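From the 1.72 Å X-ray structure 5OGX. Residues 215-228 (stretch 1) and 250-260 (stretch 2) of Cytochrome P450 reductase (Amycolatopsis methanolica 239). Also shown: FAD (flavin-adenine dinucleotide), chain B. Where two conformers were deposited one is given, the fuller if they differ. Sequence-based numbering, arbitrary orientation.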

ATOM      1  N   GLY A 215      -2.000  11.199  -3.073  1.00 19.64           N
ATOM      2  CA  GLY A 215      -1.652  11.845  -4.324  1.00 21.26           C
ATOM      3  C   GLY A 215      -2.159  11.006  -5.471  1.00 25.27           C
ATOM      4  O   GLY A 215      -1.747   9.851  -5.616  1.00 24.14           O
ATOM      5  N   GLY A 216      -3.070  11.550  -6.273  1.00 23.84           N
ATOM      6  CA  GLY A 216      -3.600  10.790  -7.397  1.00 29.95           C
ATOM      7  C   GLY A 216      -4.321   9.543  -6.921  1.00 26.19           C
ATOM      8  O   GLY A 216      -5.139   9.585  -5.997  1.00 24.28           O
ATOM      9  N   THR A 217      -4.020   8.402  -7.539  1.00 21.78           N
ATOM     10  CA  THR A 217      -4.676   7.177  -7.096  1.00 21.15           C
ATOM     11  C   THR A 217      -4.120   6.652  -5.773  1.00 19.69           C
ATOM     12  O   THR A 217      -4.577   5.603  -5.311  1.00 19.68           O
ATOM     13  CB  THR A 217      -4.572   6.094  -8.167  1.00 22.93           C
ATOM     14  OG1 THR A 217      -3.225   6.060  -8.649  1.00 22.59           O
ATOM     15  CG2 THR A 217      -5.534   6.397  -9.337  1.00 23.10           C
ATOM     16  N   GLY A 218      -3.188   7.372  -5.146  1.00 20.40           N
ATOM     17  CA  GLY A 218      -2.858   7.158  -3.744  1.00 20.43           C
ATOM     18  C   GLY A 218      -4.069   7.269  -2.830  1.00 19.90           C
ATOM     19  O   GLY A 218      -4.022   6.861  -1.663  1.00 18.24           O
ATOM     20  N   LEU A 219      -5.173   7.821  -3.357  1.00 20.48           N
ATOM     21  CA  LEU A 219      -6.440   7.800  -2.628  1.00 18.84           C
ATOM     22  C   LEU A 219      -6.905   6.381  -2.299  1.00 20.29           C
ATOM     23  O   LEU A 219      -7.566   6.167  -1.280  1.00 18.84           O
ATOM     24  CB  LEU A 219      -7.516   8.526  -3.458  1.00 20.25           C
ATOM     25  CG  LEU A 219      -8.934   8.658  -2.909  1.00 23.73           C
ATOM     26  CD1 LEU A 219      -8.920   9.342  -1.547  1.00 24.80           C
ATOM     27  CD2 LEU A 219      -9.828   9.435  -3.899  1.00 23.03           C
ATOM     28  N   ALA A 220      -6.589   5.399  -3.143  1.00 18.47           N
ATOM     29  CA  ALA A 220      -7.269   4.108  -3.052  1.00 17.98           C
ATOM     30  C   ALA A 220      -7.195   3.458  -1.669  1.00 19.27           C
ATOM     31  O   ALA A 220      -8.248   3.154  -1.094  1.00 18.10           O
ATOM     32  CB  ALA A 220      -6.734   3.145  -4.121  1.00 19.82           C
ATOM     33  N   PRO A 221      -6.012   3.209  -1.084  1.00 16.80           N
ATOM     34  CA  PRO A 221      -6.006   2.535   0.223  1.00 13.51           C
ATOM     35  C   PRO A 221      -6.589   3.411   1.307  1.00 15.50           C
ATOM     36  O   PRO A 221      -7.085   2.898   2.317  1.00 15.35           O
ATOM     37  CB  PRO A 221      -4.516   2.253   0.477  1.00 14.17           C
ATOM     38  CG  PRO A 221      -3.817   3.368  -0.240  1.00 15.02           C
ATOM     39  CD  PRO A 221      -4.639   3.558  -1.512  1.00 16.35           C
ATOM     40  N   LEU A 222      -6.553   4.728   1.114  1.00 15.59           N
ATOM     41  CA  LEU A 222      -7.096   5.626   2.123  1.00 14.59           C
ATOM     42  C   LEU A 222      -8.611   5.505   2.212  1.00 17.38           C
ATOM     43  O   LEU A 222      -9.191   5.739   3.279  1.00 17.07           O
ATOM     44  CB  LEU A 222      -6.689   7.057   1.802  1.00 14.94           C
ATOM     45  CG  LEU A 222      -5.208   7.319   1.559  1.00 17.25           C
ATOM     46  CD1 LEU A 222      -5.048   8.789   1.216  1.00 17.66           C
ATOM     47  CD2 LEU A 222      -4.334   6.966   2.770  1.00 17.67           C
ATOM     48  N   VAL A 223      -9.260   5.125   1.113  1.00 17.71           N
ATOM     49  CA  VAL A 223     -10.698   4.878   1.151  1.00 19.96           C
ATOM     50  C   VAL A 223     -11.004   3.734   2.108  1.00 22.19           C
ATOM     51  O   VAL A 223     -11.896   3.833   2.962  1.00 20.74           O
ATOM     52  CB  VAL A 223     -11.225   4.591  -0.265  1.00 20.80           C
ATOM     53  CG1 VAL A 223     -12.710   4.218  -0.198  1.00 25.02           C
ATOM     54  CG2 VAL A 223     -10.977   5.783  -1.168  1.00 20.72           C
ATOM     55  N   GLY A 224     -10.244   2.641   2.010  1.00 19.11           N
ATOM     56  CA  GLY A 224     -10.499   1.520   2.901  1.00 17.94           C
ATOM     57  C   GLY A 224     -10.117   1.829   4.339  1.00 19.37           C
ATOM     58  O   GLY A 224     -10.828   1.454   5.281  1.00 18.16           O
ATOM     59  N   ILE A 225      -8.987   2.507   4.529  1.00 15.99           N
ATOM     60  CA  ILE A 225      -8.536   2.837   5.879  1.00 15.47           C
ATOM     61  C   ILE A 225      -9.516   3.796   6.554  1.00 17.40           C
ATOM     62  O   ILE A 225      -9.882   3.615   7.720  1.00 17.11           O
ATOM     63  CB  ILE A 225      -7.110   3.416   5.843  1.00 15.60           C
ATOM     64  CG1 ILE A 225      -6.108   2.313   5.472  1.00 14.04           C
ATOM     65  CG2 ILE A 225      -6.748   4.019   7.204  1.00 17.85           C
ATOM     66  CD1 ILE A 225      -4.803   2.852   4.926  1.00 14.38           C
ATOM     67  N   ALA A 226      -9.927   4.851   5.844  1.00 16.52           N
ATOM     68  CA  ALA A 226     -10.845   5.826   6.434  1.00 18.31           C
ATOM     69  C   ALA A 226     -12.178   5.186   6.804  1.00 19.03           C
ATOM     70  O   ALA A 226     -12.714   5.428   7.893  1.00 20.63           O
ATOM     71  CB  ALA A 226     -11.072   6.990   5.468  1.00 19.91           C
ATOM     72  N   ARG A 227     -12.737   4.373   5.904  0.52 17.02           N
ATOM     73  CA  ARG A 227     -14.005   3.720   6.213  0.52 20.37           C
ATOM     74  C   ARG A 227     -13.863   2.772   7.395  0.52 21.56           C
ATOM     75  O   ARG A 227     -14.763   2.678   8.237  0.52 23.75           O
ATOM     76  CB  ARG A 227     -14.525   2.972   4.989  0.52 20.97           C
ATOM     77  CG  ARG A 227     -15.030   3.874   3.884  0.52 21.57           C
ATOM     78  CD  ARG A 227     -15.799   3.067   2.848  0.52 25.03           C
ATOM     79  NE  ARG A 227     -14.933   2.300   1.954  0.52 24.15           N
ATOM     80  CZ  ARG A 227     -15.319   1.196   1.314  0.52 24.30           C
ATOM     81  NH1 ARG A 227     -14.478   0.556   0.502  0.52 18.81           N
ATOM     82  NH2 ARG A 227     -16.545   0.728   1.492  0.52 28.14           N
ATOM     83  N   THR A 228     -12.746   2.049   7.469  1.00 19.71           N
ATOM     84  CA  THR A 228     -12.543   1.146   8.596  1.00 18.46           C
ATOM     85  C   THR A 228     -12.425   1.918   9.903  1.00 23.17           C
ATOM     86  O   THR A 228     -13.000   1.517  10.922  1.00 21.81           O
ATOM     87  CB  THR A 228     -11.290   0.296   8.365  1.00 18.61           C
ATOM     88  OG1 THR A 228     -11.444  -0.422   7.125  1.00 21.14           O
ATOM     89  CG2 THR A 228     -11.100  -0.682   9.525  1.00 21.25           C
ATOM     90  N   LEU A 250     -10.664  14.279 -10.341  1.00 27.13           N
ATOM     91  CA  LEU A 250     -11.372  13.895  -9.129  1.00 25.33           C
ATOM     92  C   LEU A 250     -12.391  12.812  -9.440  1.00 26.19           C
ATOM     93  O   LEU A 250     -12.910  12.723 -10.562  1.00 29.89           O
ATOM     94  CB  LEU A 250     -12.066  15.108  -8.493  1.00 25.68           C
ATOM     95  CG  LEU A 250     -11.171  16.282  -8.081  1.00 24.16           C
ATOM     96  CD1 LEU A 250     -12.005  17.516  -7.779  1.00 25.36           C
ATOM     97  CD2 LEU A 250     -10.319  15.867  -6.865  1.00 25.35           C
ATOM     98  N   TYR A 251     -12.669  11.973  -8.445  1.00 25.99           N
ATOM     99  CA  TYR A 251     -13.643  10.910  -8.639  1.00 29.51           C
ATOM    100  C   TYR A 251     -14.289  10.534  -7.314  1.00 25.86           C
ATOM    101  O   TYR A 251     -13.814  10.899  -6.234  1.00 26.02           O
ATOM    102  CB  TYR A 251     -13.015   9.669  -9.309  1.00 28.38           C
ATOM    103  CG  TYR A 251     -11.873   9.013  -8.565  1.00 26.37           C
ATOM    104  CD1 TYR A 251     -10.556   9.412  -8.789  1.00 27.19           C
ATOM    105  CD2 TYR A 251     -12.100   7.966  -7.670  1.00 23.52           C
ATOM    106  CE1 TYR A 251      -9.501   8.811  -8.133  1.00 26.17           C
ATOM    107  CE2 TYR A 251     -11.037   7.350  -7.003  1.00 26.32           C
ATOM    108  CZ  TYR A 251      -9.741   7.785  -7.242  1.00 22.85           C
ATOM    109  OH  TYR A 251      -8.687   7.181  -6.601  1.00 25.46           O
ATOM    110  N   ASP A 252     -15.418   9.829  -7.427  1.00 29.11           N
ATOM    111  CA  ASP A 252     -16.172   9.316  -6.283  1.00 26.36           C
ATOM    112  C   ASP A 252     -16.590  10.424  -5.315  1.00 30.65           C
ATOM    113  O   ASP A 252     -16.722  10.192  -4.112  1.00 26.03           O
ATOM    114  CB  ASP A 252     -15.383   8.229  -5.549  1.00 26.32           C
ATOM    115  CG  ASP A 252     -15.481   6.892  -6.243  1.00 29.09           C
ATOM    116  OD1 ASP A 252     -16.275   6.800  -7.208  1.00 30.23           O
ATOM    117  OD2 ASP A 252     -14.762   5.953  -5.837  1.00 29.37           O
ATOM    118  N   LEU A 253     -16.820  11.635  -5.824  1.00 27.56           N
ATOM    119  CA  LEU A 253     -17.216  12.719  -4.932  1.00 31.13           C
ATOM    120  C   LEU A 253     -18.514  12.380  -4.205  1.00 29.49           C
ATOM    121  O   LEU A 253     -18.656  12.667  -3.010  1.00 28.72           O
ATOM    122  CB  LEU A 253     -17.342  14.027  -5.714  1.00 31.15           C
ATOM    123  CG  LEU A 253     -16.028  14.444  -6.386  1.00 32.79           C
ATOM    124  CD1 LEU A 253     -16.195  15.718  -7.202  1.00 34.99           C
ATOM    125  CD2 LEU A 253     -14.917  14.614  -5.339  1.00 27.70           C
ATOM    126  N   GLY A 254     -19.447  11.716  -4.892  1.00 32.99           N
ATOM    127  CA  GLY A 254     -20.700  11.346  -4.243  1.00 33.91           C
ATOM    128  C   GLY A 254     -20.496  10.364  -3.105  1.00 34.66           C
ATOM    129  O   GLY A 254     -21.166  10.452  -2.068  1.00 31.50           O
ATOM    130  N   ARG A 255     -19.558   9.424  -3.275  1.00 26.60           N
ATOM    131  CA  ARG A 255     -19.265   8.452  -2.222  1.00 24.57           C
ATOM    132  C   ARG A 255     -18.703   9.138  -0.985  1.00 23.79           C
ATOM    133  O   ARG A 255     -19.110   8.832   0.141  1.00 26.02           O
ATOM    134  CB  ARG A 255     -18.287   7.376  -2.721  1.00 30.09           C
ATOM    135  CG  ARG A 255     -17.608   6.640  -1.572  1.00 37.09           C
ATOM    136  CD  ARG A 255     -17.376   5.145  -1.807  1.00 50.03           C
ATOM    137  NE  ARG A 255     -16.343   4.940  -2.805  1.00 37.78           N
ATOM    138  CZ  ARG A 255     -15.604   3.838  -2.960  1.00 40.52           C
ATOM    139  NH1 ARG A 255     -15.748   2.774  -2.179  1.00 39.51           N
ATOM    140  NH2 ARG A 255     -14.715   3.804  -3.937  1.00 28.40           N
ATOM    141  N   PHE A 256     -17.771  10.078  -1.169  1.00 24.04           N
ATOM    142  CA  PHE A 256     -17.217  10.768  -0.011  1.00 25.36           C
ATOM    143  C   PHE A 256     -18.249  11.675   0.637  1.00 23.73           C
ATOM    144  O   PHE A 256     -18.226  11.853   1.860  1.00 24.64           O
ATOM    145  CB  PHE A 256     -15.973  11.552  -0.416  1.00 23.59           C
ATOM    146  CG  PHE A 256     -14.881  10.676  -0.951  1.00 20.74           C
ATOM    147  CD1 PHE A 256     -14.335   9.694  -0.154  1.00 20.84           C
ATOM    148  CD2 PHE A 256     -14.443  10.807  -2.255  1.00 23.20           C
ATOM    149  CE1 PHE A 256     -13.326   8.849  -0.654  1.00 22.10           C
ATOM    150  CE2 PHE A 256     -13.463   9.979  -2.761  1.00 23.18           C
ATOM    151  CZ  PHE A 256     -12.893   9.001  -1.948  1.00 25.49           C
ATOM    152  N   ALA A 257     -19.166  12.242  -0.157  1.00 25.08           N
ATOM    153  CA  ALA A 257     -20.219  13.070   0.416  1.00 26.55           C
ATOM    154  C   ALA A 257     -21.129  12.243   1.314  1.00 26.86           C
ATOM    155  O   ALA A 257     -21.545  12.707   2.381  1.00 29.52           O
ATOM    156  CB  ALA A 257     -21.020  13.751  -0.698  1.00 28.06           C
ATOM    157  N   GLU A 258     -21.416  10.999   0.921  1.00 29.12           N
ATOM    158  CA  GLU A 258     -22.234  10.132   1.768  1.00 31.28           C
ATOM    159  C   GLU A 258     -21.516   9.792   3.067  1.00 29.89           C
ATOM    160  O   GLU A 258     -22.147   9.722   4.128  1.00 30.37           O
ATOM    161  CB  GLU A 258     -22.609   8.853   1.020  1.00 31.02           C
ATOM    162  CG  GLU A 258     -23.720   9.048   0.009  1.00 47.73           C
ATOM    163  CD  GLU A 258     -24.481   7.767  -0.283  1.00 66.84           C
ATOM    164  OE1 GLU A 258     -24.146   6.724   0.321  1.00 69.76           O
ATOM    165  OE2 GLU A 258     -25.417   7.807  -1.114  1.00 75.95           O
ATOM    166  N   ILE A 259     -20.198   9.580   3.005  1.00 24.68           N
ATOM    167  CA  ILE A 259     -19.438   9.325   4.232  1.00 23.67           C
ATOM    168  C   ILE A 259     -19.528  10.528   5.159  1.00 24.01           C
ATOM    169  O   ILE A 259     -19.808  10.395   6.357  1.00 25.28           O
ATOM    170  CB  ILE A 259     -17.973   8.963   3.909  1.00 22.11           C
ATOM    171  CG1 ILE A 259     -17.926   7.683   3.070  1.00 26.16           C
ATOM    172  CG2 ILE A 259     -17.196   8.760   5.228  1.00 22.79           C
ATOM    173  CD1 ILE A 259     -16.524   7.303   2.564  1.00 26.24           C
ATOM    174  N   ALA A 260     -19.339  11.727   4.607  1.00 25.51           N
ATOM    175  CA  ALA A 260     -19.383  12.937   5.424  1.00 24.66           C
ATOM    176  C   ALA A 260     -20.768  13.170   6.029  1.00 26.21           C
ATOM    177  O   ALA A 260     -20.881  13.651   7.158  1.00 26.63           O
ATOM    178  CB  ALA A 260     -18.969  14.149   4.594  1.00 25.61           C
TER
HETATM  179  PA  FAD B 401       6.082   1.318 -16.134  1.00 24.50           P
HETATM  180  O1A FAD B 401       6.191   0.577 -17.445  1.00 26.14           O
HETATM  181  O2A FAD B 401       6.707   0.597 -14.965  1.00 25.24           O
HETATM  182  O5B FAD B 401       6.780   2.809 -16.245  1.00 30.05           O
HETATM  183  C5B FAD B 401       6.832   3.453 -17.498  1.00 38.67           C
HETATM  184  C4B FAD B 401       7.792   4.670 -17.354  1.00 38.27           C
HETATM  185  O4B FAD B 401       7.217   5.599 -16.640  1.00 37.13           O
HETATM  186  C3B FAD B 401       9.052   4.263 -16.571  1.00 37.85           C
HETATM  187  O3B FAD B 401      10.119   4.932 -17.075  1.00 41.77           O
HETATM  188  C2B FAD B 401       8.739   4.682 -15.115  1.00 37.04           C
HETATM  189  O2B FAD B 401       9.988   4.900 -14.324  1.00 38.16           O
HETATM  190  C1B FAD B 401       8.020   5.766 -15.248  1.00 36.67           C
HETATM  191  N9A FAD B 401       6.985   5.856 -14.251  1.00 39.76           N
HETATM  192  C8A FAD B 401       6.500   4.851 -13.509  1.00 38.28           C
HETATM  193  N7A FAD B 401       5.531   5.348 -12.729  1.00 35.07           N
HETATM  194  C5A FAD B 401       5.415   6.660 -13.005  1.00 39.77           C
HETATM  195  C6A FAD B 401       4.581   7.626 -12.495  1.00 42.04           C
HETATM  196  N6A FAD B 401       3.518   7.731 -11.511  1.00 39.40           N
HETATM  197  N1A FAD B 401       4.657   8.872 -12.941  1.00 44.55           N
HETATM  198  C2A FAD B 401       5.561   9.197 -13.899  1.00 44.12           C
HETATM  199  N3A FAD B 401       6.387   8.248 -14.410  1.00 40.84           N
HETATM  200  C4A FAD B 401       6.304   6.976 -13.951  1.00 40.02           C
HETATM  201  N1  FAD B 401      -0.583   2.677  -9.020  1.00 16.86           N
HETATM  202  C2  FAD B 401      -1.996   2.999  -9.179  1.00 18.20           C
HETATM  203  O2  FAD B 401      -2.377   3.543 -10.160  1.00 22.83           O
HETATM  204  N3  FAD B 401      -2.944   2.620  -8.121  1.00 16.94           N
HETATM  205  C4  FAD B 401      -2.545   1.965  -6.914  1.00 18.76           C
HETATM  206  O4  FAD B 401      -3.336   1.689  -6.076  1.00 19.96           O
HETATM  207  C4X FAD B 401      -1.087   1.670  -6.766  1.00 14.36           C
HETATM  208  N5  FAD B 401      -0.651   0.989  -5.585  1.00 15.91           N
HETATM  209  C5X FAD B 401       0.778   0.721  -5.450  1.00 15.95           C
HETATM  210  C6  FAD B 401       1.213   0.114  -4.269  1.00 15.55           C
HETATM  211  C7  FAD B 401       2.583  -0.139  -4.156  1.00 15.55           C
HETATM  212  C7M FAD B 401       2.876  -0.821  -2.821  1.00 18.42           C
HETATM  213  C8  FAD B 401       3.472   0.199  -5.174  1.00 16.15           C
HETATM  214  C8M FAD B 401       4.945  -0.128  -4.965  1.00 15.34           C
HETATM  215  C9  FAD B 401       3.035   0.814  -6.343  1.00 18.34           C
HETATM  216  C9A FAD B 401       1.685   1.077  -6.463  1.00 16.19           C
HETATM  217  N10 FAD B 401       1.233   1.726  -7.705  1.00 15.24           N
HETATM  218  C10 FAD B 401      -0.156   2.025  -7.816  1.00 14.70           C
HETATM  219  C1' FAD B 401       2.169   2.026  -8.803  1.00 17.41           C
HETATM  220  C2' FAD B 401       1.920   0.805  -9.787  1.00 18.65           C
HETATM  221  O2' FAD B 401       2.266  -0.459  -9.239  1.00 18.72           O
HETATM  222  C3' FAD B 401       2.673   0.911 -11.132  1.00 20.78           C
HETATM  223  O3' FAD B 401       4.005   1.239 -10.858  1.00 19.97           O
HETATM  224  C4' FAD B 401       2.057   1.991 -12.041  1.00 20.99           C
HETATM  225  O4' FAD B 401       0.742   1.638 -12.378  1.00 20.34           O
HETATM  226  C5' FAD B 401       2.874   2.158 -13.340  1.00 21.87           C
HETATM  227  O5' FAD B 401       3.148   0.881 -13.884  1.00 21.66           O
HETATM  228  P   FAD B 401       3.322   0.726 -15.508  1.00 22.20           P
HETATM  229  O1P FAD B 401       3.735  -0.694 -15.784  1.00 23.28           O
HETATM  230  O2P FAD B 401       2.096   1.221 -16.237  1.00 24.67           O
HETATM  231  O3P FAD B 401       4.534   1.763 -15.883  1.00 22.00           O

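The centre of this contact is built from L219 and V223, one helical turn apart, so that both CA-to-CB bonds point toward the second stretch. L219, with chi1 t and chi2 p, sets its CD2 between two aromatic rings: CD2 lies 3.7 Å from CZ of Y251 and 3.7 Å from CZ of F256. V223 continues the row, its CG2 meeting the edge of the F256 ring 3.8 Å from CZ. The F256 CA-to-CB bond points sideways, yet with chi1 m the ring tip reaches in. Side chains from both helices, the F256 ring among them, thus fill the space between axes that come no closer than 12.2 Å; the two run nearly parallel, at 16°.

Toward the start of the first helix, Y251 does similar work from the loop before the second. Its chi1 p carries the hydroxyl to the glycine-rich turn, where OH packs 3.6 Å from L219 CB and 4.0 Å from T217 CA. No hydrogen bond crosses between the stretches; this hydroxyl finds its partner elsewhere in the structure. T217 turns its own OG1 to the flavin, giving a weak hydrogen bond of 3.1 Å to FAD O2.

Away from this centre the packing becomes mixed. R227 CG rests 4.0 Å from I259 CD1, an aliphatic contact made by the stem of a charged side chain. V223 CG1 lies over one face of the R255 guanidinium, 3.9 Å from NH1, leaving the in-plane N-H groups free to bond outward. One of them does: R255 NH2 donates to D252 OD2 at 2.9 Å, a nearly straight hydrogen bond that is part of a salt bridge within the second stretch.

At the polar edge two like charges meet, R227 NH1 and R255 NH1 being 3.7 Å apart, with R255 NH1 over a face of the R227 guanidinium. The contact is held by apolar packing without a hydrogen bond across it; R227 NH1 is bonded elsewhere in the structure, and R255 NH2 is held by D252.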